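Sensor protein (Thermotoga maritima, PDB 3A0S) forms the PAS domain of a sensor histidine kinase of a two-component system, which probably transfers a phosphoryl group from ATP to a protein histidine. Local coordinates at residues I5-K10 against S77-A82. Numbering follows the deposited sequence.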
ATOM      1  N   ILE A   5      -5.578  -2.396   4.239  1.00 17.14           N
ATOM      2  CA  ILE A   5      -4.408  -3.050   3.650  1.00 18.52           C
ATOM      3  C   ILE A   5      -4.477  -2.884   2.137  1.00 18.07           C
ATOM      4  O   ILE A   5      -5.498  -3.235   1.506  1.00 19.34           O
ATOM      5  CB  ILE A   5      -4.362  -4.542   3.962  1.00 18.35           C
ATOM      6  CG1 ILE A   5      -4.113  -4.705   5.455  1.00 19.73           C
ATOM      7  CG2 ILE A   5      -3.281  -5.273   3.133  1.00 20.27           C
ATOM      8  CD1 ILE A   5      -4.298  -6.144   6.031  1.00 20.87           C
ATOM      9  N   ILE A   6      -3.370  -2.394   1.565  1.00 18.56           N
ATOM     10  CA  ILE A   6      -3.158  -2.370   0.138  1.00 19.57           C
ATOM     11  C   ILE A   6      -1.836  -3.090  -0.090  1.00 19.21           C
ATOM     12  O   ILE A   6      -0.804  -2.709   0.486  1.00 20.18           O
ATOM     13  CB  ILE A   6      -3.001  -0.926  -0.319  1.00 19.30           C
ATOM     14  CG1 ILE A   6      -4.219  -0.053   0.053  1.00 21.30           C
ATOM     15  CG2 ILE A   6      -2.759  -0.867  -1.855  1.00 21.92           C
ATOM     16  CD1 ILE A   6      -4.018   1.451  -0.208  1.00 20.40           C
ATOM     17  N   THR A   7      -1.860  -4.157  -0.883  1.00 19.30           N
ATOM     18  CA  THR A   7      -0.614  -4.849  -1.196  1.00 19.23           C
ATOM     19  C   THR A   7      -0.280  -4.598  -2.656  1.00 19.84           C
ATOM     20  O   THR A   7      -1.196  -4.639  -3.523  1.00 20.12           O
ATOM     21  CB  THR A   7      -0.760  -6.369  -0.996  1.00 20.07           C
ATOM     22  OG1 THR A   7      -1.153  -6.584   0.350  1.00 22.29           O
ATOM     23  CG2 THR A   7       0.568  -7.099  -1.216  1.00 21.88           C
ATOM     24  N   LEU A   8       0.993  -4.315  -2.910  1.00 19.78           N
ATOM     25  CA  LEU A   8       1.472  -4.005  -4.270  1.00 19.64           C
ATOM     26  C   LEU A   8       2.457  -5.077  -4.706  1.00 20.96           C
ATOM     27  O   LEU A   8       3.220  -5.592  -3.891  1.00 21.75           O
ATOM     28  CB  LEU A   8       2.237  -2.687  -4.292  1.00 18.72           C
ATOM     29  CG  LEU A   8       1.456  -1.475  -3.812  1.00 18.89           C
ATOM     30  CD1 LEU A   8       2.279  -0.256  -4.055  1.00 19.60           C
ATOM     31  CD2 LEU A   8       0.126  -1.299  -4.551  1.00 18.99           C
ATOM     32  N   SER A   9       2.427  -5.408  -5.988  1.00 19.94           N
ATOM     33  CA  SER A   9       3.419  -6.293  -6.593  1.00 20.20           C
ATOM     34  C   SER A   9       4.715  -5.518  -6.796  1.00 21.58           C
ATOM     35  O   SER A   9       4.775  -4.306  -6.617  1.00 21.93           O
ATOM     36  CB  SER A   9       2.913  -6.832  -7.923  1.00 21.47           C
ATOM     37  OG  SER A   9       2.937  -5.816  -8.920  1.00 19.73           O
ATOM     38  N   LYS A  10       5.751  -6.228  -7.265  1.00 21.99           N
ATOM     39  CA  LYS A  10       7.040  -5.579  -7.551  1.00 23.68           C
ATOM     40  C   LYS A  10       6.961  -4.632  -8.748  1.00 22.88           C
ATOM     41  O   LYS A  10       7.855  -3.819  -8.985  1.00 24.42           O
ATOM     42  CB  LYS A  10       8.138  -6.628  -7.763  1.00 23.39           C
ATOM     43  CG  LYS A  10       7.913  -7.564  -8.921  1.00 24.66           C
ATOM     44  CD  LYS A  10       9.190  -8.402  -9.178  1.00 27.46           C
ATOM     45  CE  LYS A  10       9.160  -9.707  -8.502  1.00 31.81           C
ATOM     46  NZ  LYS A  10       9.691 -10.860  -9.345  1.00 27.57           N
ATOM     47  N   SER A  77       5.896  -2.477   4.081  1.00 21.35           N
ATOM     48  CA  SER A  77       6.702  -3.665   4.362  1.00 22.11           C
ATOM     49  C   SER A  77       7.019  -4.447   3.088  1.00 21.46           C
ATOM     50  O   SER A  77       6.141  -5.103   2.550  1.00 21.58           O
ATOM     51  CB  SER A  77       5.921  -4.590   5.288  1.00 22.96           C
ATOM     52  OG  SER A  77       5.488  -3.907   6.469  1.00 28.14           O
ATOM     53  N   PRO A  78       8.297  -4.443   2.655  1.00 21.16           N
ATOM     54  CA  PRO A  78       8.674  -5.278   1.497  1.00 22.08           C
ATOM     55  C   PRO A  78       8.554  -6.747   1.892  1.00 21.09           C
ATOM     56  O   PRO A  78       8.755  -7.101   3.063  1.00 21.84           O
ATOM     57  CB  PRO A  78      10.124  -4.884   1.226  1.00 22.81           C
ATOM     58  CG  PRO A  78      10.610  -4.359   2.525  1.00 25.16           C
ATOM     59  CD  PRO A  78       9.460  -3.771   3.261  1.00 22.30           C
ATOM     60  N   PHE A  79       8.202  -7.613   0.950  1.00 20.89           N
ATOM     61  CA  PHE A  79       8.167  -9.045   1.280  1.00 20.73           C
ATOM     62  C   PHE A  79       8.732  -9.872   0.135  1.00 21.18           C
ATOM     63  O   PHE A  79       8.788  -9.389  -0.997  1.00 20.19           O
ATOM     64  CB  PHE A  79       6.735  -9.491   1.593  1.00 22.66           C
ATOM     65  CG  PHE A  79       5.788  -9.364   0.411  1.00 21.29           C
ATOM     66  CD1 PHE A  79       5.117  -8.172   0.164  1.00 23.99           C
ATOM     67  CD2 PHE A  79       5.577 -10.441  -0.460  1.00 23.85           C
ATOM     68  CE1 PHE A  79       4.261  -8.051  -0.935  1.00 24.42           C
ATOM     69  CE2 PHE A  79       4.715 -10.334  -1.545  1.00 26.54           C
ATOM     70  CZ  PHE A  79       4.061  -9.136  -1.778  1.00 24.91           C
ATOM     71  N   ARG A  80       9.185 -11.080   0.479  1.00 20.90           N
ATOM     72  CA  ARG A  80       9.680 -12.047  -0.503  1.00 21.89           C
ATOM     73  C   ARG A  80       8.724 -13.215  -0.638  1.00 23.19           C
ATOM     74  O   ARG A  80       8.004 -13.554   0.295  1.00 24.20           O
ATOM     75  CB  ARG A  80      11.062 -12.575  -0.100  1.00 22.20           C
ATOM     76  CG  ARG A  80      12.164 -11.540  -0.157  1.00 22.29           C
ATOM     77  CD  ARG A  80      13.538 -12.103   0.223  1.00 22.60           C
ATOM     78  NE  ARG A  80      14.496 -10.996   0.246  1.00 22.35           N
ATOM     79  CZ  ARG A  80      15.217 -10.587  -0.796  1.00 21.84           C
ATOM     80  NH1 ARG A  80      15.183 -11.207  -1.967  1.00 20.27           N
ATOM     81  NH2 ARG A  80      16.003  -9.535  -0.641  1.00 22.10           N
ATOM     82  N   ASN A  81       8.741 -13.857  -1.799  1.00 22.52           N
ATOM     83  CA  ASN A  81       8.074 -15.141  -1.959  1.00 24.99           C
ATOM     84  C   ASN A  81       8.919 -16.226  -1.292  1.00 25.70           C
ATOM     85  O   ASN A  81      10.116 -16.281  -1.507  1.00 24.95           O
ATOM     86  CB  ASN A  81       7.862 -15.435  -3.445  1.00 25.55           C
ATOM     87  CG  ASN A  81       7.215 -16.779  -3.685  1.00 27.96           C
ATOM     88  OD1 ASN A  81       7.873 -17.816  -3.635  1.00 29.13           O
ATOM     89  ND2 ASN A  81       5.915 -16.764  -3.982  1.00 31.41           N
ATOM     90  N   ALA A  82       8.311 -17.109  -0.498  1.00 26.90           N
ATOM     91  CA  ALA A  82       9.085 -18.096   0.257  1.00 28.65           C
ATOM     92  C   ALA A  82       9.712 -19.161  -0.635  1.00 29.13           C
ATOM     93  O   ALA A  82      10.780 -19.669  -0.327  1.00 30.96           O
ATOM     94  CB  ALA A  82       8.222 -18.749   1.349  1.00 29.36           C
TER
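The ring of Phe79 turns CE1 to strand 4-9, with CZ beside it; both partners there approach the ring obliquely. One is the methyl of Thr7, whose CG2 lies 3.8 Å from Phe79 CE1 and 4.1 Å from Phe79 CZ. The other is the backbone oxygen of Leu8, with Leu8 O 4.0 Å from Phe79 CE1, a van der Waals approach of a carbonyl to an aromatic C-H carbon. The Thr7 and Phe79 side chains cross at about a right angle, so the touch is confined to a few atoms. With chi1 -58°, Thr7 OG1 sits beside the backbone N and CG2 is anti to it, which turns the methyl toward Phe79, while OG1 is hydrogen-bonded to Glu16 OE1. The methyl thus faces a residue of strand 70-80, two places away, and the hydroxyl faces the adjacent strand 14-17.

This is a worked example of how a PAS sheet packs across a strand. In its antiparallel 2-1-5-4-3 order, strand 87-95 runs between 4-9 and 70-80, and the closest CA atoms, those of Thr7 and Ser77, stand 9.3 Å apart, as expected for strands two places apart. The gap is bridged by the Phe79 side chain, which reaches a methyl and a backbone oxygen across the middle strand, touching Ile91 and Glu88 on its way. Its CG lies between the backbone N and the carbonyl carbon, chi1 64°, a rotation that carries CE1 and CZ toward Thr7.

Alternation along the strands sends Leu8 to the other face of the sheet, the one covered by helix 44-56. There its side chain packs on Ala50, Ile14 and Leu37 and borders a bound tetraethylene glycol, probably from the crystallisation liquor.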